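Local coordinates for putative uncharacterized protein TB39.8 (PDB 3PO8) that regulates cell growth and peptidoglycan synthesis by binding MviN, and recognises phosphorylated MviN and PknB through its FHA domain, the part in this chain, at residues T40-S43 with R44-E48; A72-Q75 with E76-L79; Y18-E22 with G23-I27. All blocks are in the same frame, centred on the assembly; numbering follows the deposited sequence.

Interaction 1 (T40-S43 with R44-E48); sequences TGVS and RRHLE. With PO4 (phosphate ion), chain B.
Ser43 and His46 meet round a tight turn, where the imidazole folds back onto the backbone that leads into it. From its CB, which lies 3.8 Å from Val42 CG1, the His46 side chain runs with CG anti to the backbone N (chi1 -168°), a torsion that turns the ring back toward the Val42-Ser43 peptide. His46 ND1 then accepts the Ser43 N-H at 2.9 Å. The bond is nearly straight, 170°, and the donor lies in the ring plane. Beside ND1, His46 CE1 comes within 4.2 Å of Gly41 O, while the tip, NE2, is hydrogen-bonded to Gly66 O. With ND1 accepting, the proton is probably on NE2 and the ring neutral. This Ser-x-x-His pairing is the signature of FHA domains, in which the histidine fixes the loop that presents the serine to a phosphothreonine. At the same point the strand starts with a classic beta bulge, His46 and Leu47 both facing Ile27. A phosphate ion, probably from the crystallisation liquor, occupies a place consistent with that of a phosphothreonine phosphate. Ser43 OG donates to its O4 at 2.6 Å and is itself hydrogen-bonded to Thr64 N; Thr64 OG1 also binds the ion. Arg44 takes two other oxygens of the phosphate: its backbone N reaches O3 at 2.8 Å, and the bend at chi3 turns the guanidinium so that NE meets the same O3 at 3.1 Å. Arg44 NH2 points straight at phosphate O2, 3.2 Å away in the guanidinium plane.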
loop_
_atom_site.group_PDB
_atom_site.type_symbol
_atom_site.label_atom_id
_atom_site.label_comp_id
_atom_site.label_asym_id
_atom_site.label_seq_id
_atom_site.Cartn_x
_atom_site.Cartn_y
_atom_site.Cartn_z
ATOM N N THR A 40 -3.236 6.552 13.791
ATOM C CA THR A 40 -4.438 7.373 13.827
ATOM C C THR A 40 -4.484 8.392 12.695
ATOM O O THR A 40 -5.528 8.986 12.436
ATOM C CB THR A 40 -4.598 8.103 15.171
ATOM O OG1 THR A 40 -3.421 8.877 15.436
ATOM C CG2 THR A 40 -4.835 7.082 16.278
ATOM N N GLY A 41 -3.359 8.566 12.009
ATOM C CA GLY A 41 -3.322 9.457 10.857
ATOM C C GLY A 41 -3.768 8.781 9.571
ATOM O O GLY A 41 -3.909 9.447 8.553
ATOM N N VAL A 42 -3.999 7.465 9.625
ATOM C CA VAL A 42 -4.407 6.652 8.494
ATOM C C VAL A 42 -5.918 6.470 8.572
ATOM O O VAL A 42 -6.455 6.125 9.629
ATOM C CB VAL A 42 -3.693 5.287 8.545
ATOM C CG1 VAL A 42 -4.245 4.308 7.481
ATOM C CG2 VAL A 42 -2.219 5.522 8.390
ATOM N N SER A 43 -6.602 6.682 7.466
ATOM C CA SER A 43 -8.062 6.574 7.422
ATOM C C SER A 43 -8.485 5.110 7.565
ATOM O O SER A 43 -7.686 4.201 7.363
ATOM C CB SER A 43 -8.623 7.185 6.143
ATOM O OG SER A 43 -8.459 8.579 6.179
ATOM N N ARG A 44 -9.742 4.886 7.933
ATOM C CA ARG A 44 -10.248 3.520 8.119
ATOM C C ARG A 44 -10.028 2.708 6.830
ATOM O O ARG A 44 -9.553 1.580 6.864
ATOM C CB ARG A 44 -11.714 3.542 8.542
ATOM C CG ARG A 44 -11.874 3.915 9.988
ATOM C CD ARG A 44 -13.305 4.270 10.286
ATOM N NE ARG A 44 -13.572 5.673 9.968
ATOM C CZ ARG A 44 -14.788 6.208 9.870
ATOM N NH1 ARG A 44 -15.877 5.464 10.058
ATOM N NH2 ARG A 44 -14.922 7.500 9.583
ATOM N N ARG A 45 -10.396 3.294 5.701
ATOM C CA ARG A 45 -10.067 2.740 4.375
ATOM C C ARG A 45 -9.303 3.839 3.656
ATOM O O ARG A 45 -9.884 4.827 3.214
ATOM C CB ARG A 45 -11.337 2.377 3.619
ATOM C CG ARG A 45 -12.165 1.344 4.352
ATOM C CD ARG A 45 -13.454 1.014 3.584
ATOM N NE ARG A 45 -13.193 -0.000 2.573
ATOM C CZ ARG A 45 -14.081 -0.465 1.694
ATOM N NH1 ARG A 45 -15.331 -0.008 1.666
ATOM N NH2 ARG A 45 -13.709 -1.400 0.832
ATOM N N HIS A 46 -7.983 3.710 3.607
ATOM C CA HIS A 46 -7.133 4.822 3.219
ATOM C C HIS A 46 -6.728 4.801 1.765
ATOM O O HIS A 46 -6.793 5.825 1.075
ATOM C CB HIS A 46 -5.901 4.865 4.107
ATOM C CG HIS A 46 -5.108 6.128 3.990
ATOM N ND1 HIS A 46 -5.063 7.058 5.002
ATOM C CD2 HIS A 46 -4.280 6.579 3.020
ATOM C CE1 HIS A 46 -4.270 8.050 4.644
ATOM N NE2 HIS A 46 -3.780 7.787 3.442
ATOM N N LEU A 47 -6.249 3.652 1.303
ATOM C CA LEU A 47 -5.920 3.493 -0.083
ATOM C C LEU A 47 -6.217 2.077 -0.485
ATOM O O LEU A 47 -6.342 1.200 0.361
ATOM C CB LEU A 47 -4.468 3.889 -0.387
ATOM C CG LEU A 47 -3.378 3.069 0.288
ATOM C CD1 LEU A 47 -3.037 1.810 -0.524
ATOM C CD2 LEU A 47 -2.086 3.873 0.473
ATOM N N GLU A 48 -6.357 1.871 -1.794
ATOM C CA GLU A 48 -6.477 0.554 -2.361
ATOM C C GLU A 48 -5.346 0.313 -3.313
ATOM O O GLU A 48 -4.888 1.226 -3.970
ATOM C CB GLU A 48 -7.825 0.398 -3.064
ATOM C CG GLU A 48 -7.970 0.969 -4.422
ATOM C CD GLU A 48 -9.194 0.417 -5.195
ATOM O OE1 GLU A 48 -9.691 -0.721 -4.922
ATOM O OE2 GLU A 48 -9.630 1.152 -6.097
HETATM P P PO4 B . -11.383 8.598 8.130
HETATM O O1 PO4 B . -12.121 8.606 6.810
HETATM O O2 PO4 B . -12.288 9.303 9.132
HETATM O O3 PO4 B . -11.216 7.154 8.527
HETATM O O4 PO4 B . -10.094 9.367 8.031
#

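Interaction 2 (A72-Q75 with E76-L79)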
loop_
_atom_site.group_PDB
_atom_site.type_symbol
_atom_site.label_atom_id
_atom_site.label_comp_id
_atom_site.label_asym_id
_atom_site.label_seq_id
_atom_site.Cartn_x
_atom_site.Cartn_y
_atom_site.Cartn_z
ATOM N N ALA A 72 5.633 12.162 -3.443
ATOM C CA ALA A 72 4.778 12.873 -4.397
ATOM C C ALA A 72 3.328 12.631 -4.011
ATOM O O ALA A 72 2.957 11.505 -3.761
ATOM C CB ALA A 72 5.021 12.333 -5.786
ATOM N N PRO A 73 2.493 13.676 -3.973
ATOM C CA PRO A 73 1.091 13.436 -3.666
ATOM C C PRO A 73 0.392 12.709 -4.796
ATOM O O PRO A 73 0.586 13.068 -5.948
ATOM C CB PRO A 73 0.526 14.839 -3.510
ATOM C CG PRO A 73 1.450 15.710 -4.290
ATOM C CD PRO A 73 2.780 15.112 -4.105
ATOM N N VAL A 74 -0.442 11.729 -4.459
ATOM C CA VAL A 74 -1.096 10.896 -5.450
ATOM C C VAL A 74 -2.603 10.800 -5.269
ATOM O O VAL A 74 -3.144 10.904 -4.158
ATOM C CB VAL A 74 -0.480 9.479 -5.497
ATOM C CG1 VAL A 74 1.028 9.555 -5.776
ATOM C CG2 VAL A 74 -0.752 8.715 -4.235
ATOM N N GLN A 75 -3.274 10.658 -6.411
ATOM C CA GLN A 75 -4.625 10.110 -6.432
ATOM C C GLN A 75 -4.407 8.660 -6.841
ATOM O O GLN A 75 -4.326 7.796 -5.958
ATOM C CB GLN A 75 -5.544 10.877 -7.382
ATOM C CG GLN A 75 -6.931 10.323 -7.439
ATOM C CD GLN A 75 -7.561 10.159 -6.071
ATOM O OE1 GLN A 75 -7.628 11.114 -5.294
ATOM N NE2 GLN A 75 -8.025 8.945 -5.768
ATOM N N GLU A 76 -4.277 8.371 -8.138
ATOM C CA GLU A 76 -3.824 7.054 -8.593
ATOM C C GLU A 76 -2.372 7.037 -9.040
ATOM O O GLU A 76 -1.825 8.020 -9.501
ATOM C CB GLU A 76 -4.727 6.477 -9.677
ATOM C CG GLU A 76 -6.162 6.355 -9.222
ATOM C CD GLU A 76 -6.950 5.190 -9.826
ATOM O OE1 GLU A 76 -6.409 4.423 -10.661
ATOM O OE2 GLU A 76 -8.138 5.048 -9.438
ATOM N N TRP A 77 -1.731 5.897 -8.892
ATOM C CA TRP A 77 -0.300 5.750 -9.153
ATOM C C TRP A 77 -0.005 4.329 -9.550
ATOM O O TRP A 77 -0.523 3.416 -8.927
ATOM C CB TRP A 77 0.469 6.110 -7.892
ATOM C CG TRP A 77 1.948 5.988 -7.980
ATOM C CD1 TRP A 77 2.680 4.857 -7.854
ATOM C CD2 TRP A 77 2.879 7.041 -8.229
ATOM N NE1 TRP A 77 4.015 5.131 -7.994
ATOM C CE2 TRP A 77 4.166 6.467 -8.236
ATOM C CE3 TRP A 77 2.752 8.414 -8.446
ATOM C CZ2 TRP A 77 5.312 7.228 -8.419
ATOM C CZ3 TRP A 77 3.892 9.155 -8.641
ATOM C CH2 TRP A 77 5.150 8.558 -8.629
ATOM N N GLN A 78 0.792 4.116 -10.586
ATOM C CA GLN A 78 1.206 2.773 -10.938
ATOM C C GLN A 78 2.500 2.463 -10.224
ATOM O O GLN A 78 3.490 3.150 -10.447
ATOM C CB GLN A 78 1.370 2.633 -12.437
ATOM C CG GLN A 78 1.754 1.222 -12.840
ATOM C CD GLN A 78 1.693 0.972 -14.292
ATOM O OE1 GLN A 78 0.739 1.387 -14.956
ATOM N NE2 GLN A 78 2.675 0.239 -14.812
ATOM N N LEU A 79 2.475 1.458 -9.357
ATOM C CA LEU A 79 3.595 1.174 -8.493
ATOM C C LEU A 79 4.699 0.482 -9.271
ATOM O O LEU A 79 4.444 -0.289 -10.203
ATOM C CB LEU A 79 3.147 0.323 -7.306
ATOM C CG LEU A 79 2.290 0.999 -6.255
ATOM C CD1 LEU A 79 1.656 -0.011 -5.378
ATOM C CD2 LEU A 79 3.112 1.970 -5.386
HETATM O O HOH W 1 -1.676 10.566 -8.771
HETATM O O HOH W 2 -9.040 7.048 -7.760
#
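Val74 meets Trp77 where the chain turns from one short strand into the next. The two side chains cross at about a right angle, and a single methyl does most of the touching: Val74 CG1 sits 3.4 Å from Trp77 CE3, on the benzene half of the indole, approaching obliquely. Farther along the same ring, Ala72 CB lies 4.4 Å from Trp77 CZ3. Trp77 CG is anti to the backbone N (chi1 179°), which directs the indole to the side of the turn where Val74 and Ala72 lie.

Two waters span the turn itself. One accepts from Gln75 N at 2.9 Å and donates to Glu76 O at 2.7 Å. The other accepts from Gln75 NE2 and donates to Glu76 OE2, 2.8 Å away. Farther out, Val69 of strand 68-69 touches both Val74 and Trp77, and Asp83 OD2 is hydrogen-bonded to Trp77 NE1, limiting how the ring can rotate. Gln75 NE2 is also hydrogen-bonded to Asp60 O; the second carboxylate oxygen of Glu76, OE1, forms a salt bridge with Arg50. The turn carries the chain from the edge strand 72-73 of one sheet of the FHA sandwich to the edge strand 76-78 of the other. Apolar contact and polar bridging are divided here: dispersion holds valine against indole, whereas Gln75 and Glu76 are bridged by water, once between backbone atoms and once between side chains.

Interaction 3 (Y18-E22 with G23-I27)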
loop_
_atom_site.group_PDB
_atom_site.type_symbol
_atom_site.label_atom_id
_atom_site.label_comp_id
_atom_site.label_asym_id
_atom_site.label_seq_id
_atom_site.Cartn_x
_atom_site.Cartn_y
_atom_site.Cartn_z
ATOM N N TYR A 18 2.834 -7.511 3.903
ATOM C CA TYR A 18 1.626 -7.965 3.267
ATOM C C TYR A 18 1.904 -8.245 1.798
ATOM O O TYR A 18 2.564 -7.432 1.116
ATOM C CB TYR A 18 0.559 -6.888 3.397
ATOM C CG TYR A 18 -0.714 -7.230 2.677
ATOM C CD1 TYR A 18 -1.600 -8.152 3.201
ATOM C CD2 TYR A 18 -1.017 -6.652 1.466
ATOM C CE1 TYR A 18 -2.779 -8.469 2.530
ATOM C CE2 TYR A 18 -2.188 -6.968 0.775
ATOM C CZ TYR A 18 -3.062 -7.869 1.316
ATOM O OH TYR A 18 -4.236 -8.217 0.672
ATOM N N GLN A 19 1.435 -9.387 1.327
ATOM C CA GLN A 19 1.568 -9.762 -0.065
ATOM C C GLN A 19 0.269 -9.477 -0.799
ATOM O O GLN A 19 -0.780 -9.936 -0.386
ATOM C CB GLN A 19 1.947 -11.234 -0.192
ATOM C CG GLN A 19 2.292 -11.628 -1.607
ATOM C CD GLN A 19 3.091 -12.895 -1.696
ATOM O OE1 GLN A 19 2.607 -13.892 -2.205
ATOM N NE2 GLN A 19 4.320 -12.862 -1.200
ATOM N N LEU A 20 0.356 -8.759 -1.919
ATOM C CA LEU A 20 -0.854 -8.414 -2.655
ATOM C C LEU A 20 -1.546 -9.662 -3.148
ATOM O O LEU A 20 -0.894 -10.617 -3.628
ATOM C CB LEU A 20 -0.594 -7.515 -3.860
ATOM C CG LEU A 20 0.026 -6.154 -3.609
ATOM C CD1 LEU A 20 0.041 -5.350 -4.892
ATOM C CD2 LEU A 20 -0.730 -5.417 -2.542
ATOM N N ARG A 21 -2.863 -9.647 -3.065
ATOM C CA ARG A 21 -3.694 -10.655 -3.699
ATOM C C ARG A 21 -4.317 -10.075 -4.954
ATOM O O ARG A 21 -4.449 -8.858 -5.092
ATOM C CB ARG A 21 -4.811 -11.074 -2.741
ATOM C CG ARG A 21 -4.314 -11.581 -1.383
ATOM C CD ARG A 21 -5.451 -11.939 -0.427
ATOM N NE ARG A 21 -5.363 -11.236 0.858
ATOM C CZ ARG A 21 -6.369 -11.111 1.728
ATOM N NH1 ARG A 21 -7.568 -11.637 1.476
ATOM N NH2 ARG A 21 -6.184 -10.450 2.860
ATOM N N GLU A 22 -4.722 -10.936 -5.870
ATOM C CA GLU A 22 -5.446 -10.495 -7.043
ATOM C C GLU A 22 -6.710 -9.775 -6.601
ATOM O O GLU A 22 -7.412 -10.195 -5.684
ATOM C CB GLU A 22 -5.785 -11.706 -7.919
ATOM C CG GLU A 22 -6.498 -11.373 -9.200
ATOM C CD GLU A 22 -6.705 -12.587 -10.076
ATOM O OE1 GLU A 22 -5.872 -13.529 -10.016
ATOM O OE2 GLU A 22 -7.714 -12.581 -10.823
ATOM N N GLY A 23 -6.980 -8.649 -7.249
ATOM C CA GLY A 23 -8.129 -7.855 -6.949
ATOM C C GLY A 23 -7.746 -6.629 -6.153
ATOM O O GLY A 23 -6.664 -6.061 -6.292
ATOM N N SER A 24 -8.694 -6.197 -5.353
ATOM C CA SER A 24 -8.545 -5.032 -4.526
ATOM C C SER A 24 -7.911 -5.381 -3.174
ATOM O O SER A 24 -8.296 -6.353 -2.529
ATOM C CB SER A 24 -9.914 -4.406 -4.321
ATOM O OG SER A 24 -9.894 -3.477 -3.280
ATOM N N ASN A 25 -6.938 -4.579 -2.762
ATOM C CA ASN A 25 -6.254 -4.737 -1.481
ATOM C C ASN A 25 -6.316 -3.431 -0.731
ATOM O O ASN A 25 -5.657 -2.472 -1.145
ATOM C CB ASN A 25 -4.774 -5.094 -1.694
ATOM C CG ASN A 25 -4.568 -6.397 -2.437
ATOM O OD1 ASN A 25 -4.308 -7.429 -1.823
ATOM N ND2 ASN A 25 -4.680 -6.358 -3.761
ATOM N N ILE A 26 -7.108 -3.365 0.330
ATOM C CA ILE A 26 -7.313 -2.118 1.054
ATOM C C ILE A 26 -6.342 -1.993 2.210
ATOM O O ILE A 26 -6.171 -2.907 3.000
ATOM C CB ILE A 26 -8.766 -2.039 1.614
ATOM C CG1 ILE A 26 -9.781 -2.156 0.463
ATOM C CG2 ILE A 26 -8.985 -0.794 2.515
ATOM C CD1 ILE A 26 -9.802 -1.014 -0.507
ATOM N N ILE A 27 -5.677 -0.843 2.280
ATOM C CA ILE A 27 -4.836 -0.484 3.412
ATOM C C ILE A 27 -5.562 0.577 4.209
ATOM O O ILE A 27 -6.059 1.548 3.652
ATOM C CB ILE A 27 -3.474 0.063 2.945
ATOM C CG1 ILE A 27 -2.719 -0.952 2.119
ATOM C CG2 ILE A 27 -2.638 0.491 4.123
ATOM C CD1 ILE A 27 -1.496 -0.354 1.520
HETATM O O HOH W 3 -8.081 -9.258 -2.929
#
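Tyr18 points its hydroxyl at the side-chain amide of Asn25, ring and amide planes standing 69° apart. Asn25 OD1 lies at the ring's edge, close to its plane, and receives Tyr18 OH at 2.6 Å on a lone pair, in the carbonyl plane. A second donor, Arg21 N, grips Asn25 OD1 at 2.9 Å from a direction tilted off that plane. The other end of the amide faces the same residue: Asn25 ND2 donates to Arg21 O at 2.8 Å, nearly straight at 172°. Asn25 thus pairs with both the N-H and the C=O of Arg21, much as a neighbouring peptide would, and closes the loop across its mouth. The amide is also packed against Leu20, whose CD2 lies 4.0 Å from Asn25 CG. Gly23 makes the bend at a positive phi, where a CB would clash with the preceding carbonyl oxygen, and a water donates to both Glu22 O and Ser24 O. Asn25 ND2 is further hydrogen-bonded to Ile49 O, so the buried amide joins the loop to strand 47-51, while strand 17-19 pairs with strand 4-10 in the other sheet of the sandwich.

Overall arrangement
Along the chain the order is interaction 3, interaction 1, interaction 2, with centres 14 to 16 Å apart, all in one FHA beta sandwich. The mixed sheet is common ground: strand 23-28 of interaction 3 lies beside strand 47-51 of interaction 1, and strand 76-78 of interaction 2 is separated from the latter by strand 56-60. Interactions 1 and 3 touch through backbone bonds and packing between these neighbouring strands; interaction 2 touches neither. Interactions 2 and 3 also reach the antiparallel sheet, at its two outermost strands, 72-73 and 17-19. Both therefore join the sheets, whereas interaction 1 shapes the loop end where the phosphate binds.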